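PDB 4WVA: mannosylglycerate hydrolase MGH1-like glycoside hydrolase domain-containing protein from Thermus thermophilus HB8, which hydrolyses mannosylglycerate, a solute made in response to osmotic stress, to mannose and glycerate, and also cleaves glucosylglycerate. Local coordinates for residues W32-F38 with T102-V107; M68-F74 with P96-T102; E328-Y332 with D396-G400; L378-L383 with L416-R420. All blocks are in the same frame, centred on the assembly; numbering follows the deposited sequence. Where two conformers were deposited one is given.

Overall arrangement
The four contacts lie within one (alpha/alpha)6-barrel hydrolase. Interactions 1 and 2 come first along the chain, with 2 nested inside the loop closed by 1. Their centres are 11 Å apart, and they share Thr102. Interaction 1 joins helix 33-43 to the loop before helix 107-117, near the chain's centre, among residues that probably bind substrate. Interaction 2 continues it into a small three-stranded sheet. Interactions 3 and 4 follow, and their segments alternate along the chain. Their centres lie 17 Å apart, and the salt bridge from Arg331 to Asp381 joins them. Interactions 1 and 2 thus build the probable substrate side, while 3 and 4 tie loops and helices together away from it.

Interaction 1: residues W32-F38 with T102-V107; sequences WLWDSAF and TQPPVV
Gln103 meets the first turn of helix 33-43 with its amide oxygen. Trp34 N donates to Gln103 OE1 at 3.0 Å, and the bond is nearly straight (172° at the hydrogen). The donor is tilted a little out of the carbonyl plane. The indole joins in, with Trp34 CD1 3.1 Å from Gln103 OE1. Amide and indole planes stand 64° apart. Beyond CG the Gln103 chain is extended, which carries the amide from the loop to the helix.

The packing is tight on the apolar side. At the start of the helix, Pro104 lies over Trp34, with Pro104 CG 4.1 Å from the centroid of the six-membered ring in a CH-pi contact. Phe38 meets the opposite face of the indole. Leu33 CD2 packs on Pro104 O at 3.7 Å. One turn on, Ala37 CB and Val106 CG1 are 3.2 Å apart, closer than usual van der Waals contact. This methyl of Val106 also lies over one face of the Phe38 ring.

Trp32, at the N-cap, is the looser side and is partly exposed. Gln103 NE2 sits in plane at the edge of its ring, 3.7 Å from Trp32 CD1. Asp35 turns its CB away from the loop, and its OD2 makes a weak hydrogen bond to a bound Tris. Residues 32-35 and Gln103 probably bind substrate, and the Tris at Asp35 is consistent with this side lining the pocket.

The single strong bond to Trp34 N gives a helix-start N-H a partner. It is also likely to fix how the Gln103 amide is turned, and with it the direction in which NE2 faces.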
loop_
_atom_site.group_PDB
_atom_site.type_symbol
_atom_site.label_atom_id
_atom_site.label_comp_id
_atom_site.label_asym_id
_atom_site.label_seq_id
_atom_site.Cartn_x
_atom_site.Cartn_y
_atom_site.Cartn_z
ATOM N N TRP A 32 12.238 -7.909 31.566
ATOM C CA TRP A 32 12.426 -6.969 30.454
ATOM C C TRP A 32 11.242 -7.059 29.477
ATOM O O TRP A 32 10.672 -8.121 29.279
ATOM C CB TRP A 32 13.711 -7.303 29.691
ATOM C CG TRP A 32 14.907 -6.498 30.073
ATOM C CD1 TRP A 32 15.432 -5.458 29.372
ATOM C CD2 TRP A 32 15.740 -6.654 31.228
ATOM N NE1 TRP A 32 16.541 -4.971 29.988
ATOM C CE2 TRP A 32 16.758 -5.681 31.135
ATOM C CE3 TRP A 32 15.724 -7.509 32.331
ATOM C CZ2 TRP A 32 17.736 -5.535 32.101
ATOM C CZ3 TRP A 32 16.720 -7.366 33.294
ATOM C CH2 TRP A 32 17.694 -6.389 33.176
ATOM N N LEU A 33 10.895 -5.927 28.880
ATOM C CA LEU A 33 9.713 -5.778 28.033
ATOM C C LEU A 33 9.784 -6.630 26.768
ATOM O O LEU A 33 8.957 -7.550 26.603
ATOM C CB LEU A 33 9.525 -4.298 27.686
ATOM C CG LEU A 33 8.222 -3.821 27.039
ATOM C CD1 LEU A 33 8.240 -2.292 27.009
ATOM C CD2 LEU A 33 7.998 -4.400 25.647
ATOM N N TRP A 34 10.694 -6.345 25.838
ATOM C CA TRP A 34 10.613 -7.131 24.589
ATOM C C TRP A 34 11.051 -8.579 24.812
ATOM O O TRP A 34 10.497 -9.471 24.183
ATOM C CB TRP A 34 11.216 -6.471 23.316
ATOM C CG TRP A 34 12.706 -6.435 23.139
ATOM C CD1 TRP A 34 13.694 -6.420 24.106
ATOM C CD2 TRP A 34 13.389 -6.319 21.875
ATOM N NE1 TRP A 34 14.926 -6.320 23.504
ATOM C CE2 TRP A 34 14.757 -6.268 22.139
ATOM C CE3 TRP A 34 12.949 -6.254 20.534
ATOM C CZ2 TRP A 34 15.705 -6.168 21.119
ATOM C CZ3 TRP A 34 13.891 -6.156 19.523
ATOM C CH2 TRP A 34 15.248 -6.109 19.820
ATOM N N ASP A 35 11.917 -8.825 25.799
ATOM C CA ASP A 35 12.285 -10.195 26.119
ATOM C C ASP A 35 11.057 -10.991 26.510
ATOM O O ASP A 35 10.870 -12.109 26.039
ATOM C CB ASP A 35 13.310 -10.268 27.259
ATOM C CG ASP A 35 14.620 -9.607 26.923
ATOM O OD1 ASP A 35 14.629 -8.367 26.688
ATOM O OD2 ASP A 35 15.652 -10.310 26.927
ATOM N N SER A 36 10.226 -10.442 27.398
ATOM C CA SER A 36 9.071 -11.195 27.881
ATOM C C SER A 36 8.148 -11.547 26.727
ATOM O O SER A 36 7.542 -12.605 26.720
ATOM C CB SER A 36 8.324 -10.450 28.991
ATOM O OG SER A 36 8.901 -10.736 30.256
ATOM N N ALA A 37 8.061 -10.665 25.730
ATOM C CA ALA A 37 7.169 -10.897 24.617
ATOM C C ALA A 37 7.666 -12.104 23.827
ATOM O O ALA A 37 6.887 -13.005 23.538
ATOM C CB ALA A 37 7.073 -9.671 23.734
ATOM N N PHE A 38 8.954 -12.133 23.499
ATOM C CA PHE A 38 9.503 -13.300 22.760
ATOM C C PHE A 38 9.413 -14.556 23.627
ATOM O O PHE A 38 9.116 -15.635 23.124
ATOM C CB PHE A 38 10.946 -13.099 22.294
ATOM C CG PHE A 38 11.120 -11.971 21.318
ATOM C CD1 PHE A 38 10.605 -12.058 20.025
ATOM C CD2 PHE A 38 11.794 -10.814 21.683
ATOM C CE1 PHE A 38 10.760 -11.018 19.134
ATOM C CE2 PHE A 38 11.940 -9.763 20.788
ATOM C CZ PHE A 38 11.423 -9.867 19.505
ATOM N N THR A 102 11.244 3.024 27.564
ATOM C CA THR A 102 10.492 1.904 27.008
ATOM C C THR A 102 11.372 1.000 26.124
ATOM O O THR A 102 12.598 1.057 26.193
ATOM C CB THR A 102 9.220 2.425 26.298
ATOM O OG1 THR A 102 8.311 1.346 26.029
ATOM C CG2 THR A 102 9.526 3.207 25.035
ATOM N N GLN A 103 10.736 0.126 25.341
ATOM C CA GLN A 103 11.472 -0.815 24.472
ATOM C C GLN A 103 10.560 -1.172 23.302
ATOM O O GLN A 103 9.390 -0.822 23.312
ATOM C CB GLN A 103 11.878 -2.083 25.231
ATOM C CG GLN A 103 13.381 -2.219 25.434
ATOM C CD GLN A 103 13.790 -3.575 26.002
ATOM O OE1 GLN A 103 12.945 -4.414 26.377
ATOM N NE2 GLN A 103 15.083 -3.800 26.065
ATOM N N PRO A 104 11.090 -1.890 22.296
ATOM C CA PRO A 104 10.243 -2.100 21.117
ATOM C C PRO A 104 8.942 -2.850 21.436
ATOM O O PRO A 104 8.970 -3.903 22.090
ATOM C CB PRO A 104 11.149 -2.918 20.184
ATOM C CG PRO A 104 12.531 -2.515 20.596
ATOM C CD PRO A 104 12.446 -2.415 22.083
ATOM N N PRO A 105 7.803 -2.319 20.960
ATOM C CA PRO A 105 6.495 -2.771 21.422
ATOM C C PRO A 105 6.011 -3.991 20.642
ATOM O O PRO A 105 5.023 -3.925 19.939
ATOM C CB PRO A 105 5.618 -1.550 21.195
ATOM C CG PRO A 105 6.231 -0.856 20.035
ATOM C CD PRO A 105 7.710 -1.042 20.207
ATOM N N VAL A 106 6.740 -5.099 20.760
ATOM C CA VAL A 106 6.365 -6.319 20.051
ATOM C C VAL A 106 5.182 -7.024 20.737
ATOM O O VAL A 106 4.596 -7.956 20.188
ATOM C CB VAL A 106 7.588 -7.235 19.888
ATOM C CG1 VAL A 106 7.928 -7.881 21.184
ATOM C CG2 VAL A 106 7.341 -8.322 18.844
ATOM N N VAL A 107 4.761 -6.540 21.905
ATOM C CA VAL A 107 3.825 -7.314 22.722
ATOM C C VAL A 107 2.454 -7.548 22.053
ATOM O O VAL A 107 1.904 -8.643 22.172
ATOM C CB VAL A 107 3.700 -6.761 24.169
ATOM C CG1 VAL A 107 3.177 -5.330 24.194
ATOM C CG2 VAL A 107 2.871 -7.705 25.023
#

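Interaction 2: residues M68-F74 with P96-T102; sequences MLPHIVF and PATSGIT
The His71 imidazole stands edge-on to Ser99 and face-on to Ile101. Ser99 OG lies near the ring plane and is hydrogen-bonded to His71 ND1 at 2.8 Å, where either atom could donate. Ile101 CD1 sits over one face, 3.9 Å from the centroid of the His71 ring, in a CH-pi contact. Ile72 CG1 covers the other face, over its centre. His71 CG lies between the backbone N and the carbonyl carbon (chi1 88°). From there the ring runs side by side with the Ile101 chain, both pointing the same way. In the backbone, His71 N donates to Ile101 O at 2.9 Å.

These residues lead into a small antiparallel sheet in which strand 72-74 runs between 31-32 and 97-98. His71 also packs on Trp32 and Gln103, which probably bind substrate, so the sheet is likely to back that site. Val73 and Thr98 form a non-hydrogen-bonded pair with their side chains on the same face. Ser99 N donates to Ile72 O at 3.0 Å. On the Val73 face, Val73 CG1 packs on Pro96 CG at 3.8 Å.

Phe74 turns to the other face. Its CE2 comes to 3.6 Å from Thr98 C, and Tyr30 meets the ring edge-to-face. A water bridges Phe74 O and Ala97 N.

Pro70 meets Thr98 at an angle, with Pro70 CG 3.5 Å from Thr98 CB. At the far end, Thr102 OG1 donates to Leu69 O at 2.8 Å, almost in line with the carbonyl bond.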
loop_
_atom_site.group_PDB
_atom_site.type_symbol
_atom_site.label_atom_id
_atom_site.label_comp_id
_atom_site.label_asym_id
_atom_site.label_seq_id
_atom_site.Cartn_x
_atom_site.Cartn_y
_atom_site.Cartn_z
ATOM N N MET A 68 2.477 4.227 29.908
ATOM C CA MET A 68 3.829 3.859 29.530
ATOM C C MET A 68 4.171 2.466 30.042
ATOM O O MET A 68 3.944 2.163 31.212
ATOM C CB MET A 68 4.859 4.836 30.078
ATOM C CG MET A 68 6.218 4.578 29.464
ATOM S SD MET A 68 7.562 5.455 30.250
ATOM C CE MET A 68 7.687 4.413 31.706
ATOM N N LEU A 69 4.712 1.626 29.161
ATOM C CA LEU A 69 5.246 0.330 29.564
ATOM C C LEU A 69 6.764 0.449 29.590
ATOM O O LEU A 69 7.380 0.736 28.572
ATOM C CB LEU A 69 4.790 -0.758 28.597
ATOM C CG LEU A 69 4.978 -2.195 29.088
ATOM C CD1 LEU A 69 4.091 -2.506 30.270
ATOM C CD2 LEU A 69 4.675 -3.151 27.952
ATOM N N PRO A 70 7.386 0.254 30.756
ATOM C CA PRO A 70 8.821 0.473 30.909
ATOM C C PRO A 70 9.622 -0.730 30.439
ATOM O O PRO A 70 9.078 -1.833 30.423
ATOM C CB PRO A 70 8.976 0.623 32.417
ATOM C CG PRO A 70 7.934 -0.269 32.959
ATOM C CD PRO A 70 6.775 -0.226 32.001
ATOM N N HIS A 71 10.890 -0.545 30.090
ATOM C CA HIS A 71 11.679 -1.676 29.580
ATOM C C HIS A 71 12.109 -2.652 30.668
ATOM O O HIS A 71 12.313 -3.815 30.375
ATOM C CB HIS A 71 12.844 -1.227 28.707
ATOM C CG HIS A 71 14.112 -0.921 29.432
ATOM N ND1 HIS A 71 14.203 0.003 30.453
ATOM C CD2 HIS A 71 15.376 -1.342 29.192
ATOM C CE1 HIS A 71 15.466 0.112 30.830
ATOM N NE2 HIS A 71 16.196 -0.698 30.079
ATOM N N ILE A 72 12.159 -2.205 31.926
ATOM C CA ILE A 72 12.462 -3.112 33.036
ATOM C C ILE A 72 11.466 -2.926 34.171
ATOM O O ILE A 72 11.160 -1.790 34.539
ATOM C CB ILE A 72 13.901 -2.929 33.603
ATOM C CG1 ILE A 72 14.969 -3.030 32.515
ATOM C CG2 ILE A 72 14.186 -4.006 34.657
ATOM C CD1 ILE A 72 16.361 -2.622 32.979
ATOM N N VAL A 73 10.960 -4.048 34.693
ATOM C CA VAL A 73 10.227 -4.102 35.944
ATOM C C VAL A 73 11.168 -4.725 36.979
ATOM O O VAL A 73 11.574 -5.898 36.852
ATOM C CB VAL A 73 8.936 -4.936 35.853
ATOM C CG1 VAL A 73 8.152 -4.856 37.147
ATOM C CG2 VAL A 73 8.065 -4.456 34.705
ATOM N N PHE A 74 11.513 -3.937 37.992
ATOM C CA PHE A 74 12.519 -4.349 38.989
ATOM C C PHE A 74 11.896 -5.194 40.119
ATOM O O PHE A 74 11.945 -4.828 41.316
ATOM C CB PHE A 74 13.253 -3.123 39.559
ATOM C CG PHE A 74 14.094 -2.373 38.550
ATOM C CD1 PHE A 74 15.193 -2.976 37.962
ATOM C CD2 PHE A 74 13.808 -1.049 38.196
ATOM C CE1 PHE A 74 15.992 -2.292 37.056
ATOM C CE2 PHE A 74 14.602 -0.368 37.285
ATOM C CZ PHE A 74 15.698 -0.986 36.713
ATOM N N PRO A 96 6.655 -3.165 42.562
ATOM C CA PRO A 96 8.064 -2.952 42.275
ATOM C C PRO A 96 8.321 -1.648 41.531
ATOM O O PRO A 96 7.425 -1.122 40.854
ATOM C CB PRO A 96 8.433 -4.152 41.387
ATOM C CG PRO A 96 7.145 -4.600 40.787
ATOM C CD PRO A 96 6.068 -4.267 41.775
ATOM N N ALA A 97 9.535 -1.131 41.669
ATOM C CA ALA A 97 10.009 -0.016 40.851
ATOM C C ALA A 97 10.166 -0.478 39.413
ATOM O O ALA A 97 10.239 -1.688 39.149
ATOM C CB ALA A 97 11.348 0.470 41.355
ATOM N N THR A 98 10.241 0.486 38.503
ATOM C CA THR A 98 10.479 0.219 37.074
ATOM C C THR A 98 11.482 1.222 36.512
ATOM O O THR A 98 11.816 2.214 37.154
ATOM C CB THR A 98 9.190 0.330 36.219
ATOM O OG1 THR A 98 8.819 1.706 36.048
ATOM C CG2 THR A 98 8.014 -0.435 36.807
ATOM N N SER A 99 11.952 0.973 35.288
ATOM C CA SER A 99 12.768 1.950 34.566
ATOM C C SER A 99 11.850 3.081 34.090
ATOM O O SER A 99 10.637 3.016 34.228
ATOM C CB SER A 99 13.449 1.305 33.369
ATOM O OG SER A 99 12.460 0.878 32.438
ATOM N N GLY A 100 12.439 4.102 33.494
ATOM C CA GLY A 100 11.717 5.273 33.036
ATOM C C GLY A 100 11.816 5.486 31.538
ATOM O O GLY A 100 11.584 6.604 31.049
ATOM N N ILE A 101 12.141 4.407 30.822
ATOM C CA ILE A 101 12.184 4.397 29.355
ATOM C C ILE A 101 11.472 3.130 28.877
ATOM O O ILE A 101 11.139 2.266 29.678
ATOM C CB ILE A 101 13.621 4.420 28.814
ATOM C CG1 ILE A 101 14.445 3.239 29.369
ATOM C CG2 ILE A 101 14.299 5.756 29.122
ATOM C CD1 ILE A 101 15.801 3.050 28.729
ATOM N N THR A 102 11.244 3.024 27.564
ATOM C CA THR A 102 10.492 1.904 27.008
ATOM C C THR A 102 11.372 1.000 26.124
ATOM O O THR A 102 12.598 1.057 26.193
ATOM C CB THR A 102 9.220 2.425 26.298
ATOM O OG1 THR A 102 8.311 1.346 26.029
ATOM C CG2 THR A 102 9.526 3.207 25.035
HETATM O O HOH W 1 11.549 -2.703 43.013
#

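Interaction 3: residues E328-Y332 with D396-G400; sequences EKARY and DPLTG
Tyr332 and Pro397 hold the two loops together through their backbones. Tyr332 N donates to Pro397 O at 3.1 Å, approaching in the carbonyl plane. Two waters add indirect links. One accepts from Arg331 N and donates to Leu398 O. The other joins Tyr332 OH, at 2.7 Å, to Thr399 O.

Segment 396-400 belongs to the connection of a beta hairpin between strands 394-395 and 402-403. An Asx turn shapes it: Asp396 OD1 accepts from Leu398 N at 2.7 Å, nearly along the C-O bond. Thr399 N reaches the same oxygen from above the carboxylate plane. Gly400 N closes the loop on Asp396 O.

The apolar contacts are few. Ala330 CB touches Pro397 CB at 3.9 Å and Leu398 CD2 at 4.2 Å. Tyr332 CG is anti to the carbonyl carbon (chi1 -65°), which brings the CE1 side of the ring to Gly400 CA at 3.4 Å. A CB on Gly400 would clash with Tyr332 CE1, and at these backbone angles it would also press on the carbonyl O of Thr399. With a serine in place of Tyr332, Gly400 would probably lose its ring neighbour and the water on Thr399 O its hydroxyl mate.

The charged group lies on the other side of the tyrosine. The Arg331 guanidinium lays one face against Tyr332 CE2, while Arg331 NH1 forms a salt bridge with Asp381 of helix 372-389.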
loop_
_atom_site.group_PDB
_atom_site.type_symbol
_atom_site.label_atom_id
_atom_site.label_comp_id
_atom_site.label_asym_id
_atom_site.label_seq_id
_atom_site.Cartn_x
_atom_site.Cartn_y
_atom_site.Cartn_z
ATOM N N GLU A 328 27.789 -13.498 1.980
ATOM C CA GLU A 328 29.055 -13.707 1.250
ATOM C C GLU A 328 30.259 -13.540 2.176
ATOM O O GLU A 328 31.355 -14.010 1.861
ATOM C CB GLU A 328 29.198 -12.714 0.090
ATOM C CG GLU A 328 28.144 -12.836 -1.011
ATOM C CD GLU A 328 28.356 -11.841 -2.142
ATOM O OE1 GLU A 328 29.160 -10.895 -1.979
ATOM O OE2 GLU A 328 27.727 -11.983 -3.211
ATOM N N LYS A 329 30.067 -12.832 3.290
ATOM C CA LYS A 329 31.156 -12.487 4.207
ATOM C C LYS A 329 31.090 -13.147 5.580
ATOM O O LYS A 329 32.124 -13.291 6.245
ATOM C CB LYS A 329 31.221 -10.971 4.374
ATOM C CG LYS A 329 31.705 -10.240 3.130
ATOM C CD LYS A 329 33.005 -10.840 2.618
ATOM C CE LYS A 329 33.751 -9.893 1.699
ATOM N NZ LYS A 329 35.097 -10.451 1.377
ATOM N N ALA A 330 29.889 -13.539 6.009
ATOM C CA ALA A 330 29.699 -14.220 7.290
ATOM C C ALA A 330 29.121 -15.605 7.061
ATOM O O ALA A 330 28.175 -15.763 6.293
ATOM C CB ALA A 330 28.768 -13.409 8.176
ATOM N N ARG A 331 29.644 -16.610 7.760
ATOM C CA ARG A 331 29.087 -17.957 7.676
ATOM C C ARG A 331 27.637 -18.013 8.140
ATOM O O ARG A 331 26.815 -18.693 7.538
ATOM C CB ARG A 331 29.923 -18.960 8.486
ATOM C CG ARG A 331 29.261 -20.320 8.755
ATOM C CD ARG A 331 28.785 -21.114 7.530
ATOM N NE ARG A 331 27.984 -22.294 7.912
ATOM C CZ ARG A 331 26.652 -22.331 8.067
ATOM N NH1 ARG A 331 25.879 -21.253 7.848
ATOM N NH2 ARG A 331 26.072 -23.480 8.423
ATOM N N TYR A 332 27.338 -17.302 9.221
ATOM C CA TYR A 332 26.023 -17.368 9.856
ATOM C C TYR A 332 25.285 -16.058 9.653
ATOM O O TYR A 332 25.812 -15.005 9.981
ATOM C CB TYR A 332 26.158 -17.641 11.357
ATOM C CG TYR A 332 26.741 -19.000 11.650
ATOM C CD1 TYR A 332 28.061 -19.126 12.048
ATOM C CD2 TYR A 332 25.990 -20.148 11.481
ATOM C CE1 TYR A 332 28.612 -20.364 12.300
ATOM C CE2 TYR A 332 26.538 -21.402 11.722
ATOM C CZ TYR A 332 27.858 -21.497 12.134
ATOM O OH TYR A 332 28.430 -22.742 12.394
ATOM N N ASP A 396 29.035 -15.126 17.368
ATOM C CA ASP A 396 29.983 -14.610 16.390
ATOM C C ASP A 396 29.544 -15.095 15.000
ATOM O O ASP A 396 29.342 -16.291 14.795
ATOM C CB ASP A 396 31.399 -15.102 16.757
ATOM C CG ASP A 396 32.481 -14.563 15.841
ATOM O OD1 ASP A 396 32.363 -14.685 14.612
ATOM O OD2 ASP A 396 33.481 -14.034 16.369
ATOM N N PRO A 397 29.354 -14.169 14.036
ATOM C CA PRO A 397 28.835 -14.614 12.732
ATOM C C PRO A 397 29.877 -15.327 11.866
ATOM O O PRO A 397 29.519 -15.975 10.891
ATOM C CB PRO A 397 28.394 -13.318 12.049
ATOM C CG PRO A 397 29.039 -12.232 12.786
ATOM C CD PRO A 397 29.528 -12.708 14.112
ATOM N N LEU A 398 31.149 -15.207 12.239
ATOM C CA LEU A 398 32.233 -15.777 11.441
ATOM C C LEU A 398 32.539 -17.182 11.913
ATOM O O LEU A 398 32.743 -18.076 11.098
ATOM C CB LEU A 398 33.484 -14.893 11.551
ATOM C CG LEU A 398 33.258 -13.415 11.210
ATOM C CD1 LEU A 398 34.581 -12.669 11.259
ATOM C CD2 LEU A 398 32.580 -13.251 9.853
ATOM N N THR A 399 32.566 -17.371 13.231
ATOM C CA THR A 399 32.951 -18.647 13.840
ATOM C C THR A 399 31.791 -19.430 14.427
ATOM O O THR A 399 31.918 -20.628 14.644
ATOM C CB THR A 399 33.961 -18.439 14.980
ATOM O OG1 THR A 399 33.340 -17.720 16.062
ATOM C CG2 THR A 399 35.173 -17.688 14.481
ATOM N N GLY A 400 30.701 -18.728 14.752
ATOM C CA GLY A 400 29.573 -19.332 15.431
ATOM C C GLY A 400 29.681 -19.378 16.944
ATOM O O GLY A 400 28.772 -19.858 17.598
HETATM O O HOH W 2 32.581 -16.977 8.171
HETATM O O HOH W 3 30.555 -23.125 13.995
#

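Interaction 4: residues L378-L383 with L416-R420; sequences LKADAL and LFWTR
Two helices of the (alpha/alpha)6 barrel meet here, with Lys379 of helix 372-389 laid along Trp418 in the last turn of helix 409-418. The lysine chain runs over one face of the indole, and the two side chains point in opposite directions. Lys379 CG is 3.6 Å from the centroid of the five-membered ring, only 12° off its normal, a CH-pi contact. CG is anti to the backbone N (chi1 -177°) and the rest of the chain is extended, so CB, CG and CD all lie along the ring. Lys379 CD comes to 3.5 Å from Trp418 NE1. At the end of the chain, Lys379 NZ makes a weak hydrogen bond to Trp418 O at 3.3 Å.

The six-membered ring reaches further, with Trp418 CZ3 3.6 Å from Ala382 CB. Trp360 of helix 356-368 meets the indole edge-to-face. Replacing Trp418 by an alanine would probably leave the methylenes of Lys379 without their flat support and open a gap beside Ala382. Leu383 CD1 packs on Thr419 CG2 at 3.6 Å.

Beyond the helix, Arg420 NH1 donates to Phe417 O at 2.8 Å, and its guanidinium lies flat against the Phe417 ring. Arg420 NH2 forms a salt bridge with Glu280 of the second subunit. The lysine thus uses its apolar length for packing, and its amino group would probably be favoured beside a carbonyl at the negative end of a helix.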
loop_
_atom_site.group_PDB
_atom_site.type_symbol
_atom_site.label_atom_id
_atom_site.label_comp_id
_atom_site.label_asym_id
_atom_site.label_seq_id
_atom_site.Cartn_x
_atom_site.Cartn_y
_atom_site.Cartn_z
ATOM N N LEU A 378 17.873 -18.440 7.467
ATOM C CA LEU A 378 17.894 -17.743 8.747
ATOM C C LEU A 378 17.491 -18.661 9.896
ATOM O O LEU A 378 18.087 -18.639 10.979
ATOM C CB LEU A 378 16.950 -16.517 8.708
ATOM C CG LEU A 378 17.456 -15.394 7.812
ATOM C CD1 LEU A 378 16.347 -14.463 7.383
ATOM C CD2 LEU A 378 18.552 -14.644 8.532
ATOM N N LYS A 379 16.464 -19.473 9.671
ATOM C CA LYS A 379 16.108 -20.517 10.638
ATOM C C LYS A 379 17.222 -21.540 10.843
ATOM O O LYS A 379 17.610 -21.844 11.971
ATOM C CB LYS A 379 14.850 -21.235 10.193
ATOM C CG LYS A 379 14.368 -22.281 11.186
ATOM C CD LYS A 379 13.112 -22.967 10.704
ATOM C CE LYS A 379 12.738 -24.085 11.675
ATOM N NZ LYS A 379 11.534 -24.824 11.220
ATOM N N ALA A 380 17.714 -22.100 9.752
ATOM C CA ALA A 380 18.757 -23.118 9.855
ATOM C C ALA A 380 19.991 -22.589 10.598
ATOM O O ALA A 380 20.543 -23.269 11.458
ATOM C CB ALA A 380 19.136 -23.605 8.469
ATOM N N ASP A 381 20.431 -21.378 10.270
ATOM C CA ASP A 381 21.575 -20.802 10.968
ATOM C C ASP A 381 21.291 -20.604 12.462
ATOM O O ASP A 381 22.117 -20.944 13.310
ATOM C CB ASP A 381 22.013 -19.494 10.313
ATOM C CG ASP A 381 22.782 -19.722 9.021
ATOM O OD1 ASP A 381 23.026 -20.907 8.655
ATOM O OD2 ASP A 381 23.125 -18.723 8.350
ATOM N N ALA A 382 20.132 -20.044 12.792
ATOM C CA ALA A 382 19.760 -19.875 14.204
ATOM C C ALA A 382 19.782 -21.200 14.968
ATOM O O ALA A 382 20.356 -21.289 16.058
ATOM C CB ALA A 382 18.396 -19.227 14.321
ATOM N N LEU A 383 19.180 -22.229 14.386
ATOM C CA LEU A 383 19.101 -23.533 15.052
ATOM C C LEU A 383 20.472 -24.219 15.160
ATOM O O LEU A 383 20.794 -24.793 16.200
ATOM C CB LEU A 383 18.067 -24.435 14.384
ATOM C CG LEU A 383 16.627 -23.914 14.422
ATOM C CD1 LEU A 383 15.699 -24.956 13.853
ATOM C CD2 LEU A 383 16.159 -23.531 15.820
ATOM N N LEU A 416 12.177 -23.212 20.687
ATOM C CA LEU A 416 10.934 -23.941 20.907
ATOM C C LEU A 416 9.833 -23.507 19.946
ATOM O O LEU A 416 9.155 -24.334 19.350
ATOM C CB LEU A 416 10.473 -23.750 22.359
ATOM C CG LEU A 416 11.233 -24.561 23.387
ATOM C CD1 LEU A 416 11.045 -23.970 24.775
ATOM C CD2 LEU A 416 10.734 -26.003 23.346
ATOM N N PHE A 417 9.641 -22.200 19.799
ATOM C CA PHE A 417 8.603 -21.706 18.925
ATOM C C PHE A 417 8.857 -22.068 17.454
ATOM O O PHE A 417 7.931 -22.507 16.742
ATOM C CB PHE A 417 8.402 -20.188 19.099
ATOM C CG PHE A 417 7.152 -19.690 18.450
ATOM C CD1 PHE A 417 5.917 -20.046 18.963
ATOM C CD2 PHE A 417 7.210 -18.897 17.316
ATOM C CE1 PHE A 417 4.762 -19.601 18.370
ATOM C CE2 PHE A 417 6.046 -18.460 16.705
ATOM C CZ PHE A 417 4.829 -18.813 17.240
ATOM N N TRP A 418 10.098 -21.923 17.015
ATOM C CA TRP A 418 10.436 -22.113 15.600
ATOM C C TRP A 418 10.303 -23.567 15.186
ATOM O O TRP A 418 10.036 -23.855 14.017
ATOM C CB TRP A 418 11.858 -21.604 15.317
ATOM C CG TRP A 418 12.026 -20.816 14.073
ATOM C CD1 TRP A 418 11.269 -20.866 12.946
ATOM C CD2 TRP A 418 13.054 -19.859 13.827
ATOM N NE1 TRP A 418 11.758 -19.981 12.006
ATOM C CE2 TRP A 418 12.855 -19.352 12.526
ATOM C CE3 TRP A 418 14.116 -19.371 14.583
ATOM C CZ2 TRP A 418 13.702 -18.396 11.954
ATOM C CZ3 TRP A 418 14.945 -18.399 14.015
ATOM C CH2 TRP A 418 14.730 -17.934 12.712
ATOM N N THR A 419 10.448 -24.480 16.140
ATOM C CA THR A 419 10.406 -25.910 15.849
ATOM C C THR A 419 9.082 -26.538 16.309
ATOM O O THR A 419 8.977 -27.758 16.399
ATOM C CB THR A 419 11.597 -26.675 16.448
ATOM O OG1 THR A 419 11.598 -26.538 17.884
ATOM C CG2 THR A 419 12.935 -26.201 15.865
ATOM N N ARG A 420 8.064 -25.717 16.550
ATOM C CA ARG A 420 6.777 -26.225 17.017
ATOM C C ARG A 420 6.106 -27.094 15.973
ATOM O O ARG A 420 5.163 -27.811 16.354
ATOM C CB ARG A 420 5.845 -25.066 17.381
ATOM C CG ARG A 420 5.316 -24.290 16.191
ATOM C CD ARG A 420 4.620 -23.017 16.668
ATOM N NE ARG A 420 4.075 -22.211 15.582
ATOM C CZ ARG A 420 4.787 -21.451 14.763
ATOM N NH1 ARG A 420 6.110 -21.355 14.877
ATOM N NH2 ARG A 420 4.171 -20.749 13.814
ATOM O OXT ARG A 420 6.466 -27.067 14.780
#